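Long-range contacts in amine oxidase domain-containing protein (Pyrococcus furiosus, PDB 3NRN), which binds adenosine monophosphate and is probably an oxidoreductase of the flavin-containing amine oxidase family, its substrate and reaction still unknown: residues Gly182-Gly186 with Asn298-Asp304; Ser99-Leu103 with Asn141-Leu145; Val377-Pro383 with Gly395-Ala399; Ser267-Lys271 with Leu348-Tyr352. One frame throughout, in Å; residues are numbered along the deposited sequence.

In the fold
Taken together, the four contacts show how chemistry follows place in a fold. Interaction 1 is buried and joins the short strand 182-184 to the loop after strand 296-298, through leucine packing, one carboxylate bond and a water. Interaction 2, at the surface, its centre about 29 Å from that of interaction 1, relies on stacked rings and a helix cap. Interaction 3 is partly buried and held by van der Waals contact without hydrogen bonds between its segments, setting a loop against helix 388-402 in the nucleotide-binding part. Interaction 4 is a backbone ladder in the mixed sheet that also contains strand 296-298; its nearest atoms lie about 8 Å from both interaction 1 and interaction 3.

Interaction 1 of 4, residues Gly182-Gly186 with Asn298-Asp304; sequences GLIRG and NEPSALD
Leu183 and Leu303 form the tight half of this contact, the two side chains lying antiparallel, flank to flank. Leu303 CD2 lies 3.6 Å from Leu183 CB, and the same methyl comes 3.4 Å from Leu183 O. With Leu183 CG anti to its carbonyl carbon (chi1 -64°), the CD1 branch reaches the carbonyl of Pro300, CD1 to O 3.6 Å, while CD2 turns to the side-chain nitrogen ND2 of Asn298. The 3-10 segment 300-302 thus closes over one leucine.

Toward Arg185 the packing gives way to polar chemistry, with Arg185 on the solvent side although Asp304 itself is buried. Asp304 OD2 accepts from Gly186 N at 2.7 Å through its anti lone pair, a bent bond with an angle of 135° at the hydrogen. Arg185 runs crosswise to Asp304, and its NH1 stands 3.9 Å from Asp304 OD1, a long salt bridge; the stronger partner of its guanidinium is Glu77, while Asp304 OD1 is also bonded to Ser306. Between the two halves sits a water that donates to Pro300 O at 2.7 Å and reaches Ile184 O and Asp304 N only weakly.

Strand 182-184 is the middle strand of a small antiparallel sheet, flanked by strands 56-57 and 78-80, and the contact ties it to the loop linking strand 296-298 to strand 312-320 of the large mixed sheet.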
loop_
_atom_site.group_PDB
_atom_site.type_symbol
_atom_site.label_atom_id
_atom_site.label_comp_id
_atom_site.label_asym_id
_atom_site.label_seq_id
_atom_site.Cartn_x
_atom_site.Cartn_y
_atom_site.Cartn_z
ATOM N N GLY A 182 -6.763 -2.563 9.642
ATOM C CA GLY A 182 -6.952 -3.868 10.237
ATOM C C GLY A 182 -5.698 -4.693 10.050
ATOM O O GLY A 182 -4.995 -4.542 9.048
ATOM N N LEU A 183 -5.416 -5.552 11.025
ATOM C CA LEU A 183 -4.250 -6.425 10.994
ATOM C C LEU A 183 -4.603 -7.745 10.315
ATOM O O LEU A 183 -5.764 -8.155 10.297
ATOM C CB LEU A 183 -3.759 -6.695 12.417
ATOM C CG LEU A 183 -3.227 -5.507 13.225
ATOM C CD1 LEU A 183 -2.777 -5.989 14.604
ATOM C CD2 LEU A 183 -2.061 -4.868 12.493
ATOM N N ILE A 184 -3.587 -8.407 9.770
ATOM C CA ILE A 184 -3.763 -9.666 9.065
ATOM C C ILE A 184 -3.138 -10.841 9.817
ATOM O O ILE A 184 -1.929 -10.869 10.035
ATOM C CB ILE A 184 -3.090 -9.613 7.680
ATOM C CG1 ILE A 184 -3.423 -8.294 6.977
ATOM C CG2 ILE A 184 -3.542 -10.798 6.848
ATOM C CD1 ILE A 184 -2.633 -8.077 5.721
ATOM N N ARG A 185 -3.946 -11.819 10.202
ATOM C CA ARG A 185 -3.388 -12.973 10.898
ATOM C C ARG A 185 -2.477 -13.678 9.907
ATOM O O ARG A 185 -2.853 -13.892 8.744
ATOM C CB ARG A 185 -4.495 -13.924 11.369
ATOM C CG ARG A 185 -3.976 -15.194 12.047
ATOM C CD ARG A 185 -5.104 -15.930 12.769
ATOM N NE ARG A 185 -5.564 -15.187 13.940
ATOM C CZ ARG A 185 -4.853 -15.041 15.055
ATOM N NH1 ARG A 185 -3.650 -15.597 15.154
ATOM N NH2 ARG A 185 -5.334 -14.327 16.063
ATOM N N GLY A 186 -1.273 -14.016 10.359
ATOM C CA GLY A 186 -0.319 -14.680 9.491
ATOM C C GLY A 186 0.537 -13.692 8.721
ATOM O O GLY A 186 1.437 -14.088 7.984
ATOM N N ASN A 298 2.599 0.779 14.564
ATOM C CA ASN A 298 1.573 -0.195 14.899
ATOM C C ASN A 298 2.217 -1.352 15.659
ATOM O O ASN A 298 3.427 -1.346 15.903
ATOM C CB ASN A 298 0.871 -0.697 13.622
ATOM C CG ASN A 298 1.672 -1.762 12.873
ATOM O OD1 ASN A 298 2.896 -1.802 12.939
ATOM N ND2 ASN A 298 0.968 -2.622 12.142
ATOM N N GLU A 299 1.403 -2.335 16.029
ATOM C CA GLU A 299 1.871 -3.505 16.770
ATOM C C GLU A 299 1.183 -4.738 16.178
ATOM O O GLU A 299 0.234 -5.273 16.750
ATOM C CB GLU A 299 1.511 -3.330 18.248
ATOM C CG GLU A 299 1.921 -4.466 19.163
ATOM C CD GLU A 299 1.742 -4.102 20.628
ATOM O OE1 GLU A 299 2.735 -3.718 21.280
ATOM O OE2 GLU A 299 0.601 -4.181 21.122
ATOM N N PRO A 300 1.676 -5.212 15.024
ATOM C CA PRO A 300 1.130 -6.376 14.313
ATOM C C PRO A 300 0.902 -7.648 15.126
ATOM O O PRO A 300 -0.042 -8.391 14.857
ATOM C CB PRO A 300 2.116 -6.570 13.156
ATOM C CG PRO A 300 3.399 -6.051 13.709
ATOM C CD PRO A 300 2.972 -4.807 14.449
ATOM N N SER A 301 1.749 -7.895 16.121
ATOM C CA SER A 301 1.612 -9.088 16.954
ATOM C C SER A 301 0.435 -8.973 17.923
ATOM O O SER A 301 0.116 -9.919 18.640
ATOM C CB SER A 301 2.898 -9.328 17.748
ATOM O OG SER A 301 3.139 -8.257 18.641
ATOM N N ALA A 302 -0.207 -7.811 17.941
ATOM C CA ALA A 302 -1.351 -7.592 18.815
ATOM C C ALA A 302 -2.520 -8.465 18.372
ATOM O O ALA A 302 -3.504 -8.601 19.096
ATOM C CB ALA A 302 -1.756 -6.125 18.795
ATOM N N LEU A 303 -2.413 -9.038 17.173
ATOM C CA LEU A 303 -3.452 -9.921 16.641
ATOM C C LEU A 303 -2.882 -11.328 16.538
ATOM O O LEU A 303 -3.433 -12.279 17.091
ATOM C CB LEU A 303 -3.928 -9.461 15.252
ATOM C CG LEU A 303 -4.835 -10.454 14.497
ATOM C CD1 LEU A 303 -6.102 -10.710 15.298
ATOM C CD2 LEU A 303 -5.193 -9.915 13.119
ATOM N N ASP A 304 -1.775 -11.456 15.819
ATOM C CA ASP A 304 -1.127 -12.745 15.654
ATOM C C ASP A 304 0.172 -12.734 16.453
ATOM O O ASP A 304 1.155 -12.125 16.039
ATOM C CB ASP A 304 -0.829 -12.997 14.178
ATOM C CG ASP A 304 -0.251 -14.373 13.930
ATOM O OD1 ASP A 304 0.184 -15.026 14.907
ATOM O OD2 ASP A 304 -0.224 -14.797 12.754
HETATM O O HOH W 1 -1.628 -9.517 12.990
#

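Interaction 2 of 4, residues Ser99-Leu103 with Asn141-Leu145; sequences SWKFL and NEFLL
Asn141 OD1 accepts two backbone N-H groups, Phe143 N at 2.9 Å and, more weakly, Leu144 N at 3.4 Å, which makes this residue the N-cap of helix 142-156. The bond from Phe143 N lies in the carbonyl plane of the side-chain amide. The other end of that amide faces across the contact: ND2 donates to Phe102 O at 2.7 Å, with an angle of 157° at the hydrogen. One flat group thus caps a helix and grips the end of the 3-10 segment that runs to Phe102. Having CG anti to its own backbone nitrogen (chi1 -171°) sets the Asn141 amide between the two backbones, and bonds at both its ends should fix its rotation. Leu103 CD2 packs beside it, 3.3 Å from Asn141 ND2.

Beside the amide, Phe102 and Phe143 stack face to face, centroids 4.2 Å apart and planes inclined by 21°. The overlap is uneven: Phe102 CD2 stands over the centre of the Phe143 ring, whereas Phe143 CD1 lies nearer the rim of the Phe102 ring. Trp89 meets both rings edge-to-face, linking this surface cluster to strand 86-89, and Ile87 and Phe94 also touch Phe143. Ser99 meets the Phe143 ring at its edge, its hydroxyl bonded to Tyr96 O and its CB 3.7 Å from Phe143 CE2.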
loop_
_atom_site.group_PDB
_atom_site.type_symbol
_atom_site.label_atom_id
_atom_site.label_comp_id
_atom_site.label_asym_id
_atom_site.label_seq_id
_atom_site.Cartn_x
_atom_site.Cartn_y
_atom_site.Cartn_z
ATOM N N SER A 99 -8.961 14.301 20.118
ATOM C CA SER A 99 -8.375 15.369 19.320
ATOM C C SER A 99 -9.191 16.664 19.298
ATOM O O SER A 99 -8.624 17.761 19.284
ATOM C CB SER A 99 -8.160 14.880 17.888
ATOM O OG SER A 99 -7.357 13.714 17.870
ATOM N N TRP A 100 -10.516 16.542 19.294
ATOM C CA TRP A 100 -11.387 17.716 19.249
ATOM C C TRP A 100 -11.113 18.713 20.372
ATOM O O TRP A 100 -11.328 19.913 20.207
ATOM C CB TRP A 100 -12.859 17.299 19.309
ATOM C CG TRP A 100 -13.239 16.229 18.334
ATOM C CD1 TRP A 100 -12.827 16.114 17.037
ATOM C CD2 TRP A 100 -14.138 15.138 18.567
ATOM N NE1 TRP A 100 -13.414 15.020 16.448
ATOM C CE2 TRP A 100 -14.225 14.402 17.365
ATOM C CE3 TRP A 100 -14.883 14.712 19.677
ATOM C CZ2 TRP A 100 -15.027 13.260 17.238
ATOM C CZ3 TRP A 100 -15.682 13.575 19.552
ATOM C CH2 TRP A 100 -15.745 12.864 18.340
ATOM N N LYS A 101 -10.640 18.211 21.508
ATOM C CA LYS A 101 -10.352 19.057 22.662
ATOM C C LYS A 101 -9.258 20.079 22.373
ATOM O O LYS A 101 -9.063 21.024 23.136
ATOM C CB LYS A 101 -9.955 18.185 23.856
ATOM C CG LYS A 101 -11.017 17.160 24.229
ATOM C CD LYS A 101 -10.575 16.289 25.393
ATOM C CE LYS A 101 -11.599 15.200 25.682
ATOM N NZ LYS A 101 -12.943 15.756 26.003
ATOM N N PHE A 102 -8.549 19.882 21.267
ATOM C CA PHE A 102 -7.479 20.787 20.870
ATOM C C PHE A 102 -8.019 21.806 19.877
ATOM O O PHE A 102 -7.280 22.648 19.371
ATOM C CB PHE A 102 -6.331 19.995 20.241
ATOM C CG PHE A 102 -5.585 19.131 21.220
ATOM C CD1 PHE A 102 -4.581 19.668 22.017
ATOM C CD2 PHE A 102 -5.901 17.786 21.361
ATOM C CE1 PHE A 102 -3.900 18.879 22.943
ATOM C CE2 PHE A 102 -5.227 16.985 22.285
ATOM C CZ PHE A 102 -4.224 17.533 23.077
ATOM N N LEU A 103 -9.318 21.727 19.608
ATOM C CA LEU A 103 -9.966 22.644 18.676
ATOM C C LEU A 103 -10.980 23.522 19.412
ATOM O O LEU A 103 -11.462 23.161 20.486
ATOM C CB LEU A 103 -10.680 21.858 17.572
ATOM C CG LEU A 103 -9.879 20.820 16.778
ATOM C CD1 LEU A 103 -10.790 20.183 15.746
ATOM C CD2 LEU A 103 -8.683 21.468 16.102
ATOM N N ASN A 141 -4.494 25.492 13.252
ATOM C CA ASN A 141 -4.340 24.851 14.553
ATOM C C ASN A 141 -3.066 24.007 14.573
ATOM O O ASN A 141 -2.967 22.988 13.891
ATOM C CB ASN A 141 -5.554 23.977 14.865
ATOM C CG ASN A 141 -5.551 23.472 16.290
ATOM O OD1 ASN A 141 -4.613 22.802 16.718
ATOM N ND2 ASN A 141 -6.604 23.795 17.039
ATOM N N GLU A 142 -2.097 24.449 15.368
ATOM C CA GLU A 142 -0.802 23.791 15.497
ATOM C C GLU A 142 -0.872 22.284 15.756
ATOM O O GLU A 142 0.035 21.538 15.375
ATOM C CB GLU A 142 0.002 24.487 16.602
ATOM C CG GLU A 142 1.430 24.003 16.766
ATOM C CD GLU A 142 2.317 25.020 17.482
ATOM O OE1 GLU A 142 3.465 24.669 17.826
ATOM O OE2 GLU A 142 1.875 26.172 17.691
ATOM N N PHE A 143 -1.942 21.833 16.399
ATOM C CA PHE A 143 -2.100 20.412 16.691
ATOM C C PHE A 143 -2.607 19.638 15.477
ATOM O O PHE A 143 -2.047 18.604 15.105
ATOM C CB PHE A 143 -3.081 20.207 17.842
ATOM C CG PHE A 143 -3.468 18.771 18.053
ATOM C CD1 PHE A 143 -2.581 17.876 18.644
ATOM C CD2 PHE A 143 -4.711 18.305 17.634
ATOM C CE1 PHE A 143 -2.924 16.534 18.816
ATOM C CE2 PHE A 143 -5.068 16.961 17.801
ATOM C CZ PHE A 143 -4.173 16.076 18.394
ATOM N N LEU A 144 -3.674 20.150 14.874
ATOM C CA LEU A 144 -4.296 19.520 13.723
ATOM C C LEU A 144 -3.358 19.388 12.529
ATOM O O LEU A 144 -3.275 18.324 11.914
ATOM C CB LEU A 144 -5.545 20.305 13.311
ATOM C CG LEU A 144 -6.325 19.758 12.111
ATOM C CD1 LEU A 144 -6.863 18.376 12.424
ATOM C CD2 LEU A 144 -7.460 20.698 11.777
ATOM N N LEU A 145 -2.659 20.468 12.200
ATOM C CA LEU A 145 -1.736 20.462 11.071
ATOM C C LEU A 145 -0.597 19.475 11.297
ATOM O O LEU A 145 -0.060 18.897 10.347
ATOM C CB LEU A 145 -1.184 21.870 10.850
ATOM C CG LEU A 145 -2.253 22.856 10.376
ATOM C CD1 LEU A 145 -1.758 24.288 10.515
ATOM C CD2 LEU A 145 -2.616 22.531 8.931
#

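Interaction 3 of 4, residues Val377-Pro383 with Gly395-Ala399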
loop_
_atom_site.group_PDB
_atom_site.type_symbol
_atom_site.label_atom_id
_atom_site.label_comp_id
_atom_site.label_asym_id
_atom_site.label_seq_id
_atom_site.Cartn_x
_atom_site.Cartn_y
_atom_site.Cartn_z
ATOM N N VAL A 377 -0.665 -2.515 -12.971
ATOM C CA VAL A 377 -1.326 -2.588 -11.667
ATOM C C VAL A 377 -0.223 -2.603 -10.624
ATOM O O VAL A 377 0.939 -2.860 -10.962
ATOM C CB VAL A 377 -2.221 -3.855 -11.488
ATOM C CG1 VAL A 377 -3.327 -3.862 -12.537
ATOM C CG2 VAL A 377 -1.376 -5.134 -11.565
ATOM N N GLY A 378 -0.586 -2.345 -9.365
ATOM C CA GLY A 378 0.397 -2.302 -8.298
ATOM C C GLY A 378 0.586 -0.857 -7.850
ATOM O O GLY A 378 -0.241 0.003 -8.163
ATOM N N ASP A 379 1.659 -0.583 -7.116
ATOM C CA ASP A 379 1.942 0.771 -6.630
ATOM C C ASP A 379 2.045 1.802 -7.749
ATOM O O ASP A 379 2.010 3.004 -7.497
ATOM C CB ASP A 379 3.247 0.795 -5.827
ATOM C CG ASP A 379 3.009 0.899 -4.337
ATOM O OD1 ASP A 379 2.278 1.820 -3.919
ATOM O OD2 ASP A 379 3.555 0.066 -3.583
ATOM N N GLY A 380 2.188 1.329 -8.982
ATOM C CA GLY A 380 2.293 2.239 -10.104
ATOM C C GLY A 380 0.934 2.726 -10.560
ATOM O O GLY A 380 0.831 3.543 -11.475
ATOM N N TYR A 381 -0.119 2.218 -9.930
ATOM C CA TYR A 381 -1.466 2.624 -10.287
ATOM C C TYR A 381 -2.427 2.587 -9.105
ATOM O O TYR A 381 -3.136 1.604 -8.895
ATOM C CB TYR A 381 -2.005 1.747 -11.428
ATOM C CG TYR A 381 -3.405 2.123 -11.894
ATOM C CD1 TYR A 381 -3.792 3.463 -11.993
ATOM C CD2 TYR A 381 -4.331 1.142 -12.263
ATOM C CE1 TYR A 381 -5.068 3.818 -12.447
ATOM C CE2 TYR A 381 -5.605 1.483 -12.719
ATOM C CZ TYR A 381 -5.969 2.824 -12.809
ATOM O OH TYR A 381 -7.225 3.169 -13.260
ATOM N N ARG A 382 -2.425 3.659 -8.320
ATOM C CA ARG A 382 -3.334 3.771 -7.187
ATOM C C ARG A 382 -4.225 4.966 -7.486
ATOM O O ARG A 382 -3.775 6.111 -7.455
ATOM C CB ARG A 382 -2.567 3.986 -5.875
ATOM C CG ARG A 382 -1.867 2.729 -5.377
ATOM C CD ARG A 382 -1.218 2.905 -4.014
ATOM N NE ARG A 382 -0.019 3.731 -4.075
ATOM C CZ ARG A 382 -0.017 5.059 -4.064
ATOM N NH1 ARG A 382 -1.159 5.730 -3.987
ATOM N NH2 ARG A 382 1.131 5.719 -4.138
ATOM N N PRO A 383 -5.499 4.709 -7.812
ATOM C CA PRO A 383 -6.452 5.777 -8.125
ATOM C C PRO A 383 -6.544 6.807 -7.004
ATOM O O PRO A 383 -6.212 6.515 -5.849
ATOM C CB PRO A 383 -7.759 5.019 -8.329
ATOM C CG PRO A 383 -7.293 3.717 -8.911
ATOM C CD PRO A 383 -6.108 3.385 -8.027
ATOM N N GLY A 395 -6.892 -0.113 -7.959
ATOM C CA GLY A 395 -6.340 -0.036 -9.299
ATOM C C GLY A 395 -6.636 -1.295 -10.090
ATOM O O GLY A 395 -6.891 -1.243 -11.292
ATOM N N VAL A 396 -6.598 -2.436 -9.413
ATOM C CA VAL A 396 -6.879 -3.702 -10.072
ATOM C C VAL A 396 -8.334 -3.702 -10.521
ATOM O O VAL A 396 -8.645 -4.141 -11.626
ATOM C CB VAL A 396 -6.602 -4.897 -9.123
ATOM C CG1 VAL A 396 -7.109 -6.207 -9.740
ATOM C CG2 VAL A 396 -5.108 -4.992 -8.869
HETATM N N MSE A 397 -9.219 -3.181 -9.674
HETATM C CA MSE A 397 -10.634 -3.134 -10.021
HETATM C C MSE A 397 -10.825 -2.295 -11.282
HETATM O O MSE A 397 -11.561 -2.689 -12.182
HETATM C CB MSE A 397 -11.471 -2.524 -8.888
HETATM C CG MSE A 397 -11.438 -3.254 -7.546
HETATM SE SE MSE A 397 -12.523 -2.422 -6.311
HETATM C CE MSE A 397 -13.096 -3.831 -5.427
ATOM N N LYS A 398 -10.153 -1.146 -11.343
ATOM C CA LYS A 398 -10.271 -0.249 -12.494
ATOM C C LYS A 398 -9.722 -0.889 -13.762
ATOM O O LYS A 398 -10.302 -0.745 -14.837
ATOM C CB LYS A 398 -9.532 1.069 -12.223
ATOM C CG LYS A 398 -9.949 1.766 -10.944
ATOM C CD LYS A 398 -11.323 2.396 -11.054
ATOM C CE LYS A 398 -11.304 3.627 -11.952
ATOM N NZ LYS A 398 -12.636 4.292 -11.993
ATOM N N ALA A 399 -8.595 -1.582 -13.644
ATOM C CA ALA A 399 -8.008 -2.238 -14.804
ATOM C C ALA A 399 -9.005 -3.269 -15.319
ATOM O O ALA A 399 -9.282 -3.332 -16.516
ATOM C CB ALA A 399 -6.690 -2.917 -14.431
#
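Tyr381 sets its ring against helix 388-402 at the helix turn formed by Gly395 and Lys398, lying crosswise to the lysine side chain. The helix follows the loop that leaves strand 374-376, an edge strand of the parallel, Rossmann-type sheet, so the contact folds a strand-loop-helix unit back on itself. With CG anti to the backbone nitrogen (chi1 -179°), the tyrosine reaches from Gly395 to Lys398: CE2 comes 3.3 Å from Gly395 O, approached obliquely, and OH lies 3.3 Å from Lys398 CB. Gly395 O already accepts the helical bond from Ala399 N.

Pro383 covers the next part of the same surface. Its ring and the lysine side chain pass head to tail, CG to Lys398 CG 3.9 Å, while Pro383 CD rests 3.6 Å from Gly395 N. Gly395 suits the place, since a beta carbon there would collide with Tyr381 O. A serine in place of Tyr381 would probably uncover Gly395 O and Lys398 CB and open a gap beside the helix, with Pro383 left as the remaining cover from the loop.

A type I turn from Gly378 to Tyr381 brings the tyrosine round, and Arg382 NE donates to Asp379 OD1 in a salt bridge, with the oxygen in the guanidinium plane. The other Asp379 oxygen forms a salt bridge to Arg38, a residue that binds AMP, which ties this loop to the nucleotide site. At the buried start of the loop, Val377 faces the helix with two apolar touches: its CB meets Val396 CG2, and its CG1 stands 4.0 Å from Ala399 CB.

Interaction 4 of 4, residues Ser267-Lys271 with Leu348-Tyr352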
loop_
_atom_site.group_PDB
_atom_site.type_symbol
_atom_site.label_atom_id
_atom_site.label_comp_id
_atom_site.label_asym_id
_atom_site.label_seq_id
_atom_site.Cartn_x
_atom_site.Cartn_y
_atom_site.Cartn_z
ATOM N N SER A 267 8.956 8.210 -3.738
ATOM C CA SER A 267 9.052 8.782 -2.399
ATOM C C SER A 267 9.519 7.686 -1.450
ATOM O O SER A 267 8.777 6.742 -1.173
ATOM C CB SER A 267 7.686 9.312 -1.944
ATOM O OG SER A 267 7.240 10.372 -2.777
ATOM N N GLU A 268 10.750 7.808 -0.961
ATOM C CA GLU A 268 11.308 6.813 -0.056
ATOM C C GLU A 268 10.728 6.833 1.350
ATOM O O GLU A 268 10.185 7.839 1.810
ATOM C CB GLU A 268 12.827 6.961 0.046
ATOM C CG GLU A 268 13.610 6.315 -1.081
ATOM C CD GLU A 268 14.019 7.307 -2.144
ATOM O OE1 GLU A 268 14.680 8.310 -1.792
ATOM O OE2 GLU A 268 13.686 7.085 -3.327
ATOM N N GLY A 269 10.865 5.698 2.026
ATOM C CA GLY A 269 10.381 5.566 3.385
ATOM C C GLY A 269 11.296 4.651 4.179
ATOM O O GLY A 269 12.064 3.870 3.614
ATOM N N ILE A 270 11.226 4.753 5.499
ATOM C CA ILE A 270 12.042 3.917 6.353
ATOM C C ILE A 270 11.135 3.204 7.333
ATOM O O ILE A 270 10.226 3.805 7.909
ATOM C CB ILE A 270 13.111 4.742 7.132
ATOM C CG1 ILE A 270 14.087 5.392 6.145
ATOM C CG2 ILE A 270 13.876 3.834 8.092
ATOM C CD1 ILE A 270 15.287 6.060 6.786
ATOM N N LYS A 271 11.376 1.909 7.495
ATOM C CA LYS A 271 10.605 1.083 8.409
ATOM C C LYS A 271 11.490 0.647 9.565
ATOM O O LYS A 271 12.626 0.219 9.365
ATOM C CB LYS A 271 10.068 -0.149 7.685
ATOM C CG LYS A 271 8.635 -0.014 7.196
ATOM C CD LYS A 271 8.272 -1.139 6.241
ATOM C CE LYS A 271 8.511 -2.515 6.854
ATOM N NZ LYS A 271 8.392 -3.576 5.809
ATOM N N LEU A 348 15.711 -4.257 13.068
ATOM C CA LEU A 348 16.097 -3.956 11.700
ATOM C C LEU A 348 15.381 -2.721 11.165
ATOM O O LEU A 348 14.195 -2.503 11.431
ATOM C CB LEU A 348 15.771 -5.152 10.801
ATOM C CG LEU A 348 16.013 -5.028 9.297
ATOM C CD1 LEU A 348 17.491 -5.235 8.998
ATOM C CD2 LEU A 348 15.183 -6.069 8.561
ATOM N N ALA A 349 16.119 -1.913 10.414
ATOM C CA ALA A 349 15.566 -0.718 9.801
ATOM C C ALA A 349 15.559 -1.046 8.317
ATOM O O ALA A 349 16.578 -1.457 7.769
ATOM C CB ALA A 349 16.456 0.484 10.075
ATOM N N GLN A 350 14.410 -0.893 7.673
ATOM C CA GLN A 350 14.316 -1.192 6.251
ATOM C C GLN A 350 14.031 0.064 5.445
ATOM O O GLN A 350 13.103 0.816 5.758
ATOM C CB GLN A 350 13.210 -2.219 5.996
ATOM C CG GLN A 350 13.538 -3.632 6.445
ATOM C CD GLN A 350 12.295 -4.503 6.527
ATOM O OE1 GLN A 350 11.406 -4.252 7.338
ATOM N NE2 GLN A 350 12.229 -5.526 5.688
ATOM N N VAL A 351 14.838 0.285 4.411
ATOM C CA VAL A 351 14.677 1.439 3.537
ATOM C C VAL A 351 13.922 1.009 2.286
ATOM O O VAL A 351 14.327 0.069 1.604
ATOM C CB VAL A 351 16.043 2.022 3.103
ATOM C CG1 VAL A 351 15.828 3.257 2.234
ATOM C CG2 VAL A 351 16.874 2.371 4.321
ATOM N N TYR A 352 12.829 1.701 1.983
ATOM C CA TYR A 352 12.024 1.371 0.812
ATOM C C TYR A 352 11.821 2.570 -0.102
ATOM O O TYR A 352 11.633 3.692 0.366
ATOM C CB TYR A 352 10.667 0.823 1.251
ATOM C CG TYR A 352 10.736 -0.541 1.901
ATOM C CD1 TYR A 352 11.179 -1.654 1.185
ATOM C CD2 TYR A 352 10.347 -0.725 3.228
ATOM C CE1 TYR A 352 11.233 -2.918 1.771
ATOM C CE2 TYR A 352 10.395 -1.989 3.826
ATOM C CZ TYR A 352 10.839 -3.077 3.091
ATOM O OH TYR A 352 10.890 -4.324 3.674
#
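Gly269 and Tyr352 exchange two backbone hydrogen bonds, Gly269 N to Tyr352 O at 2.7 Å and Tyr352 N to Gly269 O at 2.8 Å, opening an antiparallel ladder along one edge of the mixed sheet. Lys271 and Gln350 form the next hydrogen-bonded pair: Lys271 N to Gln350 O and Gln350 N to Lys271 O both measure 2.7 Å. Between these, Ile270 and Val351 make a non-hydrogen-bonded pair. The short strand segments run at 159° to each other, and CA-H...O contacts fill in the ladder, as from Ala349 CA to Lys271 O.

On the sheet face that carries Lys271 and Gln350, the lysine chain bends at chi3 (55°) and runs obliquely past the Tyr352 ring, CD lying 3.3 Å from Tyr352 CE2. Its CE also comes 3.4 Å from Gln350 OE1.

Outside the two strands, Ser50 O and Gly52 O both accept from Lys271 NZ. A leucine here, lacking the ammonium, would probably leave Ser50 O and Gly52 O without their shared donor. Ser50 O also takes Gln350 NE2 and, weakly, Tyr352 OH, while Asn273 holds Gln350 OE1, so residues elsewhere in the same chain hold the polar ends. On the other face, Ile270 packs against Ala329 and Ile330 of helix 326-340. The side chain of Tyr352 lies about 5 Å from that of Arg38, which binds AMP, and Lys271 NZ stands 3.2 Å from Tyr352 CE2, oblique to the ring.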